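Local coordinates for PEPTIDE N-myristoyltransferase (Saccharomyces cerevisiae, PDB 1IIC), which catalyses the transfer of myristate from myristoyl-CoA to the N-terminal glycine of its protein and peptide substrates, at residues R185-L191 against D361-T367. Sequence-based numbering, arbitrary orientation.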
loop_
_atom_site.group_PDB
_atom_site.type_symbol
_atom_site.label_atom_id
_atom_site.label_comp_id
_atom_site.label_asym_id
_atom_site.label_seq_id
_atom_site.Cartn_x
_atom_site.Cartn_y
_atom_site.Cartn_z
ATOM N N ARG A 185 -6.379 -8.084 6.720
ATOM C CA ARG A 185 -7.360 -7.218 7.346
ATOM C C ARG A 185 -6.687 -5.913 7.735
ATOM O O ARG A 185 -5.489 -5.893 8.024
ATOM C CB ARG A 185 -7.941 -7.886 8.589
ATOM C CG ARG A 185 -9.113 -7.139 9.195
ATOM C CD ARG A 185 -9.672 -7.880 10.393
ATOM N NE ARG A 185 -10.902 -7.265 10.874
ATOM C CZ ARG A 185 -11.664 -7.772 11.839
ATOM N NH1 ARG A 185 -11.320 -8.908 12.437
ATOM N NH2 ARG A 185 -12.776 -7.147 12.196
ATOM N N TYR A 186 -7.451 -4.823 7.702
ATOM C CA TYR A 186 -6.943 -3.517 8.102
ATOM C C TYR A 186 -7.152 -3.385 9.601
ATOM O O TYR A 186 -8.118 -3.933 10.145
ATOM C CB TYR A 186 -7.730 -2.369 7.454
ATOM C CG TYR A 186 -7.556 -2.194 5.972
ATOM C CD1 TYR A 186 -8.504 -2.689 5.080
ATOM C CD2 TYR A 186 -6.467 -1.490 5.459
ATOM C CE1 TYR A 186 -8.382 -2.483 3.705
ATOM C CE2 TYR A 186 -6.331 -1.276 4.096
ATOM C CZ TYR A 186 -7.295 -1.773 3.221
ATOM O OH TYR A 186 -7.185 -1.540 1.867
ATOM N N THR A 187 -6.252 -2.657 10.255
ATOM C CA THR A 187 -6.353 -2.386 11.686
ATOM C C THR A 187 -6.021 -0.903 11.856
ATOM O O THR A 187 -5.338 -0.325 11.016
ATOM C CB THR A 187 -5.382 -3.240 12.516
ATOM O OG1 THR A 187 -4.036 -2.887 12.205
ATOM C CG2 THR A 187 -5.613 -4.704 12.233
ATOM N N HIS A 188 -6.516 -0.289 12.925
ATOM C CA HIS A 188 -6.289 1.140 13.157
ATOM C C HIS A 188 -5.890 1.423 14.595
ATOM O O HIS A 188 -6.611 1.052 15.533
ATOM C CB HIS A 188 -7.568 1.928 12.839
ATOM C CG HIS A 188 -8.215 1.527 11.552
ATOM N ND1 HIS A 188 -7.725 1.912 10.322
ATOM C CD2 HIS A 188 -9.260 0.702 11.302
ATOM C CE1 HIS A 188 -8.437 1.335 9.368
ATOM N NE2 HIS A 188 -9.373 0.595 9.935
ATOM N N ARG A 189 -4.749 2.086 14.761
ATOM C CA ARG A 189 -4.255 2.449 16.081
ATOM C C ARG A 189 -4.575 3.919 16.316
ATOM O O ARG A 189 -3.998 4.799 15.674
ATOM C CB ARG A 189 -2.740 2.252 16.167
ATOM C CG ARG A 189 -2.210 1.954 17.568
ATOM C CD ARG A 189 -2.407 3.086 18.558
ATOM N NE ARG A 189 -1.815 2.741 19.853
ATOM C CZ ARG A 189 -1.847 3.515 20.937
ATOM N NH1 ARG A 189 -2.441 4.700 20.906
ATOM N NH2 ARG A 189 -1.288 3.097 22.064
ATOM N N PRO A 190 -5.508 4.203 17.231
ATOM C CA PRO A 190 -5.905 5.582 17.551
ATOM C C PRO A 190 -4.742 6.321 18.196
ATOM O O PRO A 190 -4.215 5.884 19.214
ATOM C CB PRO A 190 -7.061 5.398 18.538
ATOM C CG PRO A 190 -7.582 4.016 18.223
ATOM C CD PRO A 190 -6.315 3.235 17.988
ATOM N N LEU A 191 -4.336 7.430 17.592
ATOM C CA LEU A 191 -3.237 8.227 18.119
ATOM C C LEU A 191 -3.844 9.459 18.782
ATOM O O LEU A 191 -3.380 9.925 19.822
ATOM C CB LEU A 191 -2.295 8.635 16.977
ATOM C CG LEU A 191 -1.652 7.472 16.211
ATOM C CD1 LEU A 191 -0.810 7.986 15.052
ATOM C CD2 LEU A 191 -0.789 6.649 17.179
ATOM N N ASP A 361 -3.308 11.252 13.184
ATOM C CA ASP A 361 -4.394 11.089 14.152
ATOM C C ASP A 361 -4.768 9.648 14.424
ATOM O O ASP A 361 -5.356 9.342 15.457
ATOM C CB ASP A 361 -5.628 11.856 13.677
ATOM C CG ASP A 361 -5.462 13.352 13.814
ATOM O OD1 ASP A 361 -5.833 14.091 12.874
ATOM O OD2 ASP A 361 -4.960 13.790 14.872
ATOM N N VAL A 362 -4.433 8.770 13.483
ATOM C CA VAL A 362 -4.715 7.343 13.588
ATOM C C VAL A 362 -3.600 6.675 12.782
ATOM O O VAL A 362 -3.061 7.274 11.847
ATOM C CB VAL A 362 -6.119 7.004 13.003
ATOM C CG1 VAL A 362 -6.216 7.476 11.575
ATOM C CG2 VAL A 362 -6.386 5.519 13.096
ATOM N N PHE A 363 -3.229 5.458 13.163
ATOM C CA PHE A 363 -2.139 4.736 12.502
ATOM C C PHE A 363 -2.718 3.460 11.863
ATOM O O PHE A 363 -3.342 2.645 12.534
ATOM C CB PHE A 363 -1.081 4.423 13.568
ATOM C CG PHE A 363 0.298 4.154 13.031
ATOM C CD1 PHE A 363 0.788 4.830 11.920
ATOM C CD2 PHE A 363 1.133 3.256 13.683
ATOM C CE1 PHE A 363 2.095 4.613 11.465
ATOM C CE2 PHE A 363 2.436 3.032 13.240
ATOM C CZ PHE A 363 2.919 3.710 12.129
ATOM N N ASN A 364 -2.521 3.301 10.560
ATOM C CA ASN A 364 -3.065 2.158 9.847
ATOM C C ASN A 364 -2.060 1.069 9.563
ATOM O O ASN A 364 -0.920 1.337 9.203
ATOM C CB ASN A 364 -3.669 2.610 8.520
ATOM C CG ASN A 364 -4.942 3.408 8.693
ATOM O OD1 ASN A 364 -5.354 4.127 7.787
ATOM N ND2 ASN A 364 -5.581 3.275 9.851
ATOM N N ALA A 365 -2.492 -0.174 9.701
ATOM C CA ALA A 365 -1.608 -1.292 9.422
ATOM C C ALA A 365 -2.422 -2.511 9.068
ATOM O O ALA A 365 -3.510 -2.730 9.608
ATOM C CB ALA A 365 -0.724 -1.587 10.626
ATOM N N LEU A 366 -1.886 -3.291 8.139
ATOM C CA LEU A 366 -2.516 -4.517 7.695
ATOM C C LEU A 366 -1.924 -5.665 8.498
ATOM O O LEU A 366 -0.964 -5.474 9.249
ATOM C CB LEU A 366 -2.242 -4.720 6.207
ATOM C CG LEU A 366 -2.963 -3.785 5.231
ATOM C CD1 LEU A 366 -2.179 -3.698 3.916
ATOM C CD2 LEU A 366 -4.382 -4.303 4.984
ATOM N N THR A 367 -2.509 -6.850 8.353
ATOM C CA THR A 367 -2.026 -8.040 9.041
ATOM C C THR A 367 -0.981 -8.757 8.181
ATOM O O THR A 367 -0.742 -9.947 8.344
ATOM C CB THR A 367 -3.173 -9.022 9.319
ATOM O OG1 THR A 367 -3.806 -9.364 8.077
ATOM C CG2 THR A 367 -4.196 -8.410 10.272
#
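Leu366 CD2 covers one face of the Tyr186 ring in a CH-pi contact, 3.8 Å from the ring centroid. The methyl is offset toward the rim. The two side chains run alongside each other, as the residues form a non-hydrogen-bonded pair on one face of the sheet. Tyr186 keeps CG anti to its carbonyl carbon (chi1 -69°), which sets the ring beside Leu366. At the His188 ring the Asn364 amide comes to the edge, with the two planes 74° apart. His188 ND1 and Asn364 ND2 are modelled 2.6 Å apart; this approach is unusually short and doubtful, and the geometry does not support a hydrogen bond. Val362 CG2 touches His188 CB on this same face of the sheet. Phe363 lies on the opposite face. Past the end of the strand, Leu191 CD1 comes to 3.9 Å from Phe363 CB, and both residues pack on helix 334-357.

Strands 182-190 and 362-366 pair antiparallel inside a mixed sheet. Strand 381-392 lies beyond the first and strand 311-322 beyond the second. Arg189 and Phe363 exchange two backbone bonds; Arg189 N to Phe363 O is nearly straight (175°). Ala365 O accepts from both Thr187 N and Thr187 OG1, the hydroxyl at 2.7 Å and above the carbonyl plane. The buried threonine hydroxyl thus spends its proton on a main-chain carbonyl. Main-chain carbonyls likewise hold Arg189 NH1 (Pro190 O and Asn217 O) and Thr367 OG1 (Gly401 O).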